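Local coordinates for protein Hia (Haemophilus influenzae, PDB 1S7M) that acts as a homotrimeric autotransporter adhesin of the outer membrane, and carries in this fragment the binding domain HiaBD1, which takes part in host recognition, at the interface of chains A and B. Sequence-based numbering; all coordinates share one arbitrary frame. Chains: chain A/B, Hia.

Contact 1: the interface of chains A and B. Residues chain A 47-48, 51, 105-107, 110; chain B 53, 55, 99-101, 103-105.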
ATOM      1  N   SER A  47      13.249  10.580  -8.212  1.00 30.41           N
ATOM      2  CA  SER A  47      13.011   9.433  -7.349  1.00 32.26           C
ATOM      3  C   SER A  47      14.091   9.189  -6.316  1.00 31.04           C
ATOM      4  O   SER A  47      15.168   9.773  -6.364  1.00 31.14           O
ATOM      5  CB  SER A  47      12.905   8.156  -8.194  1.00 32.47           C
ATOM      6  OG  SER A  47      11.853   8.252  -9.127  1.00 34.40           O
ATOM      7  N   VAL A  48      13.780   8.309  -5.370  1.00 29.37           N
ATOM      8  CA  VAL A  48      14.738   7.895  -4.370  1.00 26.72           C
ATOM      9  C   VAL A  48      14.993   6.469  -4.847  1.00 27.47           C
ATOM     10  O   VAL A  48      14.104   5.610  -4.814  1.00 26.87           O
ATOM     11  CB  VAL A  48      14.136   7.923  -2.947  1.00 26.87           C
ATOM     12  CG1 VAL A  48      15.027   7.152  -1.978  1.00 22.52           C
ATOM     13  CG2 VAL A  48      13.988   9.358  -2.488  1.00 25.30           C
ATOM     14  N   VAL A  51      16.860   1.883  -2.736  1.00 28.08           N
ATOM     15  CA  VAL A  51      16.416   1.947  -1.361  1.00 26.12           C
ATOM     16  C   VAL A  51      15.569   0.722  -0.989  1.00 26.25           C
ATOM     17  O   VAL A  51      14.814   0.203  -1.815  1.00 25.02           O
ATOM     18  CB  VAL A  51      15.604   3.252  -1.101  1.00 25.53           C
ATOM     19  CG1 VAL A  51      14.310   3.222  -1.879  1.00 26.54           C
ATOM     20  CG2 VAL A  51      15.337   3.424   0.405  1.00 24.66           C
ATOM     21  N   ALA A 105       8.813   3.262   2.598  1.00 20.20           N
ATOM     22  CA  ALA A 105       8.387   2.028   1.963  1.00 21.63           C
ATOM     23  C   ALA A 105       8.800   2.085   0.473  1.00 20.99           C
ATOM     24  O   ALA A 105       8.955   3.161  -0.096  1.00 19.13           O
ATOM     25  CB  ALA A 105       6.902   1.868   2.093  1.00 18.85           C
ATOM     26  N   THR A 106       8.965   0.916  -0.143  1.00 22.03           N
ATOM     27  CA  THR A 106       9.378   0.809  -1.548  1.00 21.51           C
ATOM     28  C   THR A 106       8.310   0.230  -2.457  1.00 20.88           C
ATOM     29  O   THR A 106       7.326  -0.355  -2.007  1.00 21.53           O
ATOM     30  CB  THR A 106      10.574  -0.127  -1.693  1.00 22.75           C
ATOM     31  OG1 THR A 106      10.116  -1.461  -1.496  1.00 24.92           O
ATOM     32  CG2 THR A 106      11.665   0.178  -0.635  1.00 22.00           C
ATOM     33  N   VAL A 107       8.530   0.369  -3.757  1.00 21.34           N
ATOM     34  CA  VAL A 107       7.622  -0.197  -4.736  1.00 19.30           C
ATOM     35  C   VAL A 107       7.561  -1.718  -4.525  1.00 19.15           C
ATOM     36  O   VAL A 107       6.515  -2.352  -4.644  1.00 20.65           O
ATOM     37  CB  VAL A 107       8.120   0.116  -6.173  1.00 19.98           C
ATOM     38  CG1 VAL A 107       7.257  -0.645  -7.210  1.00 18.09           C
ATOM     39  CG2 VAL A 107       8.053   1.631  -6.417  1.00 20.73           C
ATOM     40  N   LEU A 110       5.103  -2.574  -1.934  1.00 15.90           N
ATOM     41  CA  LEU A 110       3.763  -2.460  -2.490  1.00 17.19           C
ATOM     42  C   LEU A 110       3.368  -3.663  -3.330  1.00 18.39           C
ATOM     43  O   LEU A 110       2.199  -4.061  -3.341  1.00 19.25           O
ATOM     44  CB  LEU A 110       3.637  -1.211  -3.383  1.00 18.31           C
ATOM     45  CG  LEU A 110       3.825   0.172  -2.776  1.00 18.92           C
ATOM     46  CD1 LEU A 110       3.041   1.187  -3.627  1.00 19.80           C
ATOM     47  CD2 LEU A 110       3.327   0.199  -1.334  1.00 16.98           C
TER
ATOM     48  N   SER B  53       7.810   7.857  -7.899  1.00 24.68           N
ATOM     49  CA  SER B  53       8.410   6.527  -8.011  1.00 24.96           C
ATOM     50  C   SER B  53       8.511   6.184  -9.492  1.00 26.35           C
ATOM     51  O   SER B  53       9.365   5.421  -9.900  1.00 26.32           O
ATOM     52  CB  SER B  53       7.513   5.493  -7.362  1.00 24.16           C
ATOM     53  OG  SER B  53       6.228   5.552  -7.961  1.00 27.00           O
ATOM     54  N   LEU B  55       5.615   5.194 -11.069  1.00 29.90           N
ATOM     55  CA  LEU B  55       4.493   4.310 -11.315  1.00 28.76           C
ATOM     56  C   LEU B  55       3.362   5.093 -11.973  1.00 30.80           C
ATOM     57  O   LEU B  55       3.126   6.258 -11.641  1.00 31.22           O
ATOM     58  CB  LEU B  55       4.024   3.701  -9.985  1.00 27.25           C
ATOM     59  CG  LEU B  55       4.993   2.741  -9.266  1.00 25.48           C
ATOM     60  CD1 LEU B  55       4.455   2.403  -7.872  1.00 22.81           C
ATOM     61  CD2 LEU B  55       5.143   1.447 -10.067  1.00 23.34           C
ATOM     62  N   VAL B  99       9.728   0.285 -13.338  1.00 37.69           N
ATOM     63  CA  VAL B  99      10.121   0.767 -12.014  1.00 33.59           C
ATOM     64  C   VAL B  99      10.662  -0.388 -11.184  1.00 31.07           C
ATOM     65  O   VAL B  99       9.986  -1.400 -10.978  1.00 34.14           O
ATOM     66  CB  VAL B  99       8.930   1.418 -11.300  1.00 32.14           C
ATOM     67  CG1 VAL B  99       9.339   1.874  -9.893  1.00 31.81           C
ATOM     68  CG2 VAL B  99       8.413   2.595 -12.138  1.00 31.84           C
ATOM     69  N   ALA B 100      11.896  -0.248 -10.734  1.00 28.56           N
ATOM     70  CA  ALA B 100      12.543  -1.275  -9.932  1.00 27.29           C
ATOM     71  C   ALA B 100      11.917  -1.384  -8.523  1.00 29.56           C
ATOM     72  O   ALA B 100      11.326  -0.415  -8.001  1.00 27.25           O
ATOM     73  CB  ALA B 100      14.026  -0.960  -9.814  1.00 24.79           C
ATOM     74  N   ASP B 101      12.077  -2.558  -7.905  1.00 30.06           N
ATOM     75  CA  ASP B 101      11.541  -2.812  -6.566  1.00 29.79           C
ATOM     76  C   ASP B 101      12.047  -1.820  -5.530  1.00 29.19           C
ATOM     77  O   ASP B 101      11.254  -1.264  -4.769  1.00 26.83           O
ATOM     78  CB  ASP B 101      11.899  -4.229  -6.077  1.00 30.80           C
ATOM     79  CG  ASP B 101      10.909  -5.296  -6.563  1.00 31.20           C
ATOM     80  OD1 ASP B 101       9.839  -4.956  -7.113  1.00 32.85           O
ATOM     81  OD2 ASP B 101      11.201  -6.484  -6.388  1.00 31.51           O
ATOM     82  N   THR B 103      12.696   1.217  -5.100  1.00 26.80           N
ATOM     83  CA  THR B 103      12.408   2.610  -5.411  1.00 25.86           C
ATOM     84  C   THR B 103      11.403   3.036  -4.360  1.00 25.33           C
ATOM     85  O   THR B 103      10.436   2.313  -4.094  1.00 25.96           O
ATOM     86  CB  THR B 103      11.772   2.739  -6.804  1.00 24.81           C
ATOM     87  OG1 THR B 103      12.629   2.106  -7.760  1.00 27.37           O
ATOM     88  CG2 THR B 103      11.565   4.203  -7.186  1.00 23.46           C
ATOM     89  N   ALA B 104      11.629   4.188  -3.747  1.00 23.70           N
ATOM     90  CA  ALA B 104      10.705   4.645  -2.735  1.00 23.05           C
ATOM     91  C   ALA B 104       9.342   4.855  -3.358  1.00 24.49           C
ATOM     92  O   ALA B 104       9.214   5.460  -4.449  1.00 24.22           O
ATOM     93  CB  ALA B 104      11.193   5.944  -2.095  1.00 21.74           C
ATOM     94  N   ALA B 105       8.323   4.335  -2.674  1.00 22.16           N
ATOM     95  CA  ALA B 105       6.949   4.485  -3.125  1.00 20.03           C
ATOM     96  C   ALA B 105       6.374   5.795  -2.539  1.00 20.46           C
ATOM     97  O   ALA B 105       6.833   6.268  -1.481  1.00 19.18           O
ATOM     98  CB  ALA B 105       6.146   3.293  -2.681  1.00 19.52           C
TER
HETATM   99  O   HOH W   1      11.091   7.291  -5.519  1.00 27.15           O

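Contact 2: the interface of chains A and B. Residues chain A 13-18; chain B 11, 13, 18.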
ATOM      1  N   ILE A  13      25.384  25.230   0.389  1.00 33.86           N
ATOM      2  CA  ILE A  13      25.393  24.779   1.767  1.00 34.31           C
ATOM      3  C   ILE A  13      25.222  26.038   2.611  1.00 35.55           C
ATOM      4  O   ILE A  13      25.986  26.994   2.478  1.00 35.05           O
ATOM      5  CB  ILE A  13      26.723  24.122   2.157  1.00 35.30           C
ATOM      6  CG1 ILE A  13      26.935  22.845   1.353  1.00 36.08           C
ATOM      7  CG2 ILE A  13      26.730  23.809   3.636  1.00 35.17           C
ATOM      8  CD1 ILE A  13      28.284  22.214   1.582  1.00 38.85           C
ATOM      9  N   ASN A  14      24.196  26.058   3.450  1.00 36.78           N
ATOM     10  CA  ASN A  14      23.963  27.193   4.327  1.00 38.61           C
ATOM     11  C   ASN A  14      23.588  26.653   5.696  1.00 39.52           C
ATOM     12  O   ASN A  14      23.728  25.460   5.953  1.00 38.57           O
ATOM     13  CB  ASN A  14      22.854  28.094   3.786  1.00 39.64           C
ATOM     14  CG  ASN A  14      21.500  27.418   3.790  1.00 42.68           C
ATOM     15  OD1 ASN A  14      21.082  26.845   4.800  1.00 43.18           O
ATOM     16  ND2 ASN A  14      20.799  27.491   2.662  1.00 41.18           N
ATOM     17  N   LYS A  15      23.116  27.537   6.570  1.00 40.89           N
ATOM     18  CA  LYS A  15      22.740  27.165   7.930  1.00 42.23           C
ATOM     19  C   LYS A  15      21.706  26.033   8.024  1.00 40.98           C
ATOM     20  O   LYS A  15      21.788  25.188   8.926  1.00 38.10           O
ATOM     21  CB  LYS A  15      22.209  28.399   8.669  1.00 44.53           C
ATOM     22  CG  LYS A  15      20.981  29.025   8.009  1.00 47.61           C
ATOM     23  CD  LYS A  15      20.454  30.212   8.807  1.00 50.86           C
ATOM     24  CE  LYS A  15      19.297  30.890   8.075  1.00 53.57           C
ATOM     25  NZ  LYS A  15      18.834  32.135   8.765  1.00 55.42           N
ATOM     26  N   ASP A  16      20.764  26.018   7.078  1.00 40.40           N
ATOM     27  CA  ASP A  16      19.676  25.036   7.045  1.00 42.19           C
ATOM     28  C   ASP A  16      19.917  23.711   6.328  1.00 41.73           C
ATOM     29  O   ASP A  16      19.191  22.737   6.570  1.00 40.37           O
ATOM     30  CB  ASP A  16      18.418  25.665   6.452  1.00 43.13           C
ATOM     31  CG  ASP A  16      17.937  26.846   7.250  1.00 45.45           C
ATOM     32  OD1 ASP A  16      18.171  26.866   8.475  1.00 46.88           O
ATOM     33  OD2 ASP A  16      17.315  27.748   6.655  1.00 48.16           O
ATOM     34  N   GLY A  17      20.901  23.668   5.437  1.00 39.39           N
ATOM     35  CA  GLY A  17      21.163  22.424   4.748  1.00 38.12           C
ATOM     36  C   GLY A  17      21.936  22.479   3.450  1.00 36.88           C
ATOM     37  O   GLY A  17      22.748  23.378   3.215  1.00 34.63           O
ATOM     38  N   LEU A  18      21.659  21.489   2.609  1.00 36.49           N
ATOM     39  CA  LEU A  18      22.283  21.319   1.308  1.00 35.40           C
ATOM     40  C   LEU A  18      21.241  21.365   0.196  1.00 35.33           C
ATOM     41  O   LEU A  18      20.342  20.534   0.164  1.00 36.62           O
ATOM     42  CB  LEU A  18      22.989  19.960   1.274  1.00 35.12           C
ATOM     43  CG  LEU A  18      23.752  19.527   0.018  1.00 34.75           C
ATOM     44  CD1 LEU A  18      25.036  20.326  -0.082  1.00 35.97           C
ATOM     45  CD2 LEU A  18      24.096  18.047   0.101  1.00 35.21           C
TER
ATOM     46  N   THR B  11      24.665  22.526  10.286  1.00 49.45           N
ATOM     47  CA  THR B  11      24.865  21.708   9.114  1.00 48.08           C
ATOM     48  C   THR B  11      26.365  21.510   8.927  1.00 47.82           C
ATOM     49  O   THR B  11      27.151  22.427   9.146  1.00 47.70           O
ATOM     50  CB  THR B  11      24.283  22.398   7.878  1.00 47.61           C
ATOM     51  OG1 THR B  11      22.883  22.611   8.075  1.00 48.61           O
ATOM     52  CG2 THR B  11      24.494  21.549   6.644  1.00 46.30           C
ATOM     53  N   ILE B  13      29.509  18.913   6.651  1.00 43.26           N
ATOM     54  CA  ILE B  13      29.879  17.850   5.742  1.00 42.24           C
ATOM     55  C   ILE B  13      31.330  17.513   5.978  1.00 42.99           C
ATOM     56  O   ILE B  13      32.185  18.391   5.939  1.00 43.67           O
ATOM     57  CB  ILE B  13      29.693  18.278   4.291  1.00 40.85           C
ATOM     58  CG1 ILE B  13      28.238  18.679   4.055  1.00 41.16           C
ATOM     59  CG2 ILE B  13      30.101  17.149   3.365  1.00 41.15           C
ATOM     60  CD1 ILE B  13      27.928  19.126   2.632  1.00 41.94           C
ATOM     61  N   LEU B  18      26.964  14.094   5.181  1.00 35.11           N
ATOM     62  CA  LEU B  18      26.182  15.233   5.637  1.00 36.16           C
ATOM     63  C   LEU B  18      25.423  14.945   6.927  1.00 38.30           C
ATOM     64  O   LEU B  18      24.808  13.885   7.070  1.00 37.95           O
ATOM     65  CB  LEU B  18      25.184  15.641   4.551  1.00 34.98           C
ATOM     66  CG  LEU B  18      24.133  16.684   4.916  1.00 33.42           C
ATOM     67  CD1 LEU B  18      24.808  18.014   5.081  1.00 34.27           C
ATOM     68  CD2 LEU B  18      23.073  16.763   3.833  1.00 35.61           C
TER

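Contact 1: the interface of chains A and B
The main-chain oxygen of B:Thr103 is gripped by one short hydrogen bond: N of A:Val107, the first residue of helix 107-111, lies 2.7 Å from B:Thr103 O, nearly along the C=O axis. An amide in the first turn of a helix has no earlier helical carbonyl to serve, so it can be spent on the partner chain, and the helix end may polarise the bond. Two further amides follow along B. B:Ala104 N donates almost straight (168° at the hydrogen) to A:Val48 O at 3.0 Å, in the carbonyl plane, and B:Ala105 N reaches A:Ala105 O from above its plane at 2.9 Å. A water joins B:Ala104 O to A:Val48 N, so both main-chain polar groups of this alanine are paired with A:Val48. A:Thr106 and B:Ala104 form an antiparallel bridge. Alanine suits so close an approach: B:Ala104 CB packs 3.6 Å from A:Val48 CB. A:Val107, with CG1 anti to the backbone N (chi1 173°), turns CG2 toward B:Val99 CG1 at 3.7 Å, the side chains crossing at about a right angle, while B:Leu55 meets it tip to tip. Within B, the hydroxyl OG1 of B:Thr103 donates to B:Ala100 O at 2.8 Å, bracing the loop that supplies the first bond. Backbone pairing, closely packed alanines and the branched A:Val107 side chain thus knit neighbouring subunits of the trimeric adhesin together.

Contact 2: the interface of chains A and B
A beta-hairpin of this trimeric autotransporter adhesin, strands 10-14 and 17-21 joined by an Asn-Lys-Asp-Gly turn, meets the equivalent hairpin of the neighbouring subunit. The turn of chain A is organised by A:Asn14, whose side-chain amide oxygen OD1 folds back (chi1 66°) and accepts from two main-chain amides, those of A:Asp16 and A:Gly17. Asparagine suits this place because its short side chain can imitate a main-chain carbonyl. A:Gly17 N stands above the amide plane, 3.2 Å from A:Asn14 OD1, whereas A:Asp16 N lies nearly along the C=O axis. A:Gly17 has a positive phi (160°), a backbone shape open to a residue without a side chain.

The turn so held presents the carbonyl of A:Lys15 to chain B. There the hydroxyl of B:Thr11 donates, OG1 being 2.9 Å from A:Lys15 O and well above the carbonyl plane. Threonine works with both branches: OG1 lies anti to its own carbonyl carbon (chi1 -60°) and takes the polar partner, while CG2, anti to the backbone N, rests 3.9 Å from A:Gly17 CA, where the bare glycine lets the methyl approach the main chain.

Alongside this polar pair, the Ile13 and Leu18 side chains make an aliphatic contact. A:Ile13 and B:Ile13 extend fully along CG1 to CD1 and cross obliquely, their CD1 tips meeting at 3.3 Å, tighter than usual van der Waals contact. An ethyl arm on a beta-branched stem lets isoleucine suit an extended strand and still reach the partner. A:Leu18 and B:Leu18, both with CG anti to the backbone N, also cross obliquely and touch through their CD2 methyls at 4.1 Å. CD1 of A:Leu18 meets B:Ile13 CD1 at the same separation, with the two side chains about at right angles, so the second hairpin strand of A continues the apolar layer begun by the first.

The centres of the C-alpha atoms of contact 1 and contact 2 lie about 27 Å apart, and the two share no residue. Contact 2 joins hairpins near the N-terminal end of the fragment; contact 1 draws on loops, short strands and the start of helix 107-111, just before the strands that lead to the C-terminal part. They differ in character: contact 1 combines main-chain pairing across the chains with the packing of a valine, whereas contact 2 rests mostly on aliphatic tips and one threonine hydroxyl. Holding the same two chains at separate levels should fix their register along the fibre, and in the homotrimer each contact would be expected to recur between successive subunits.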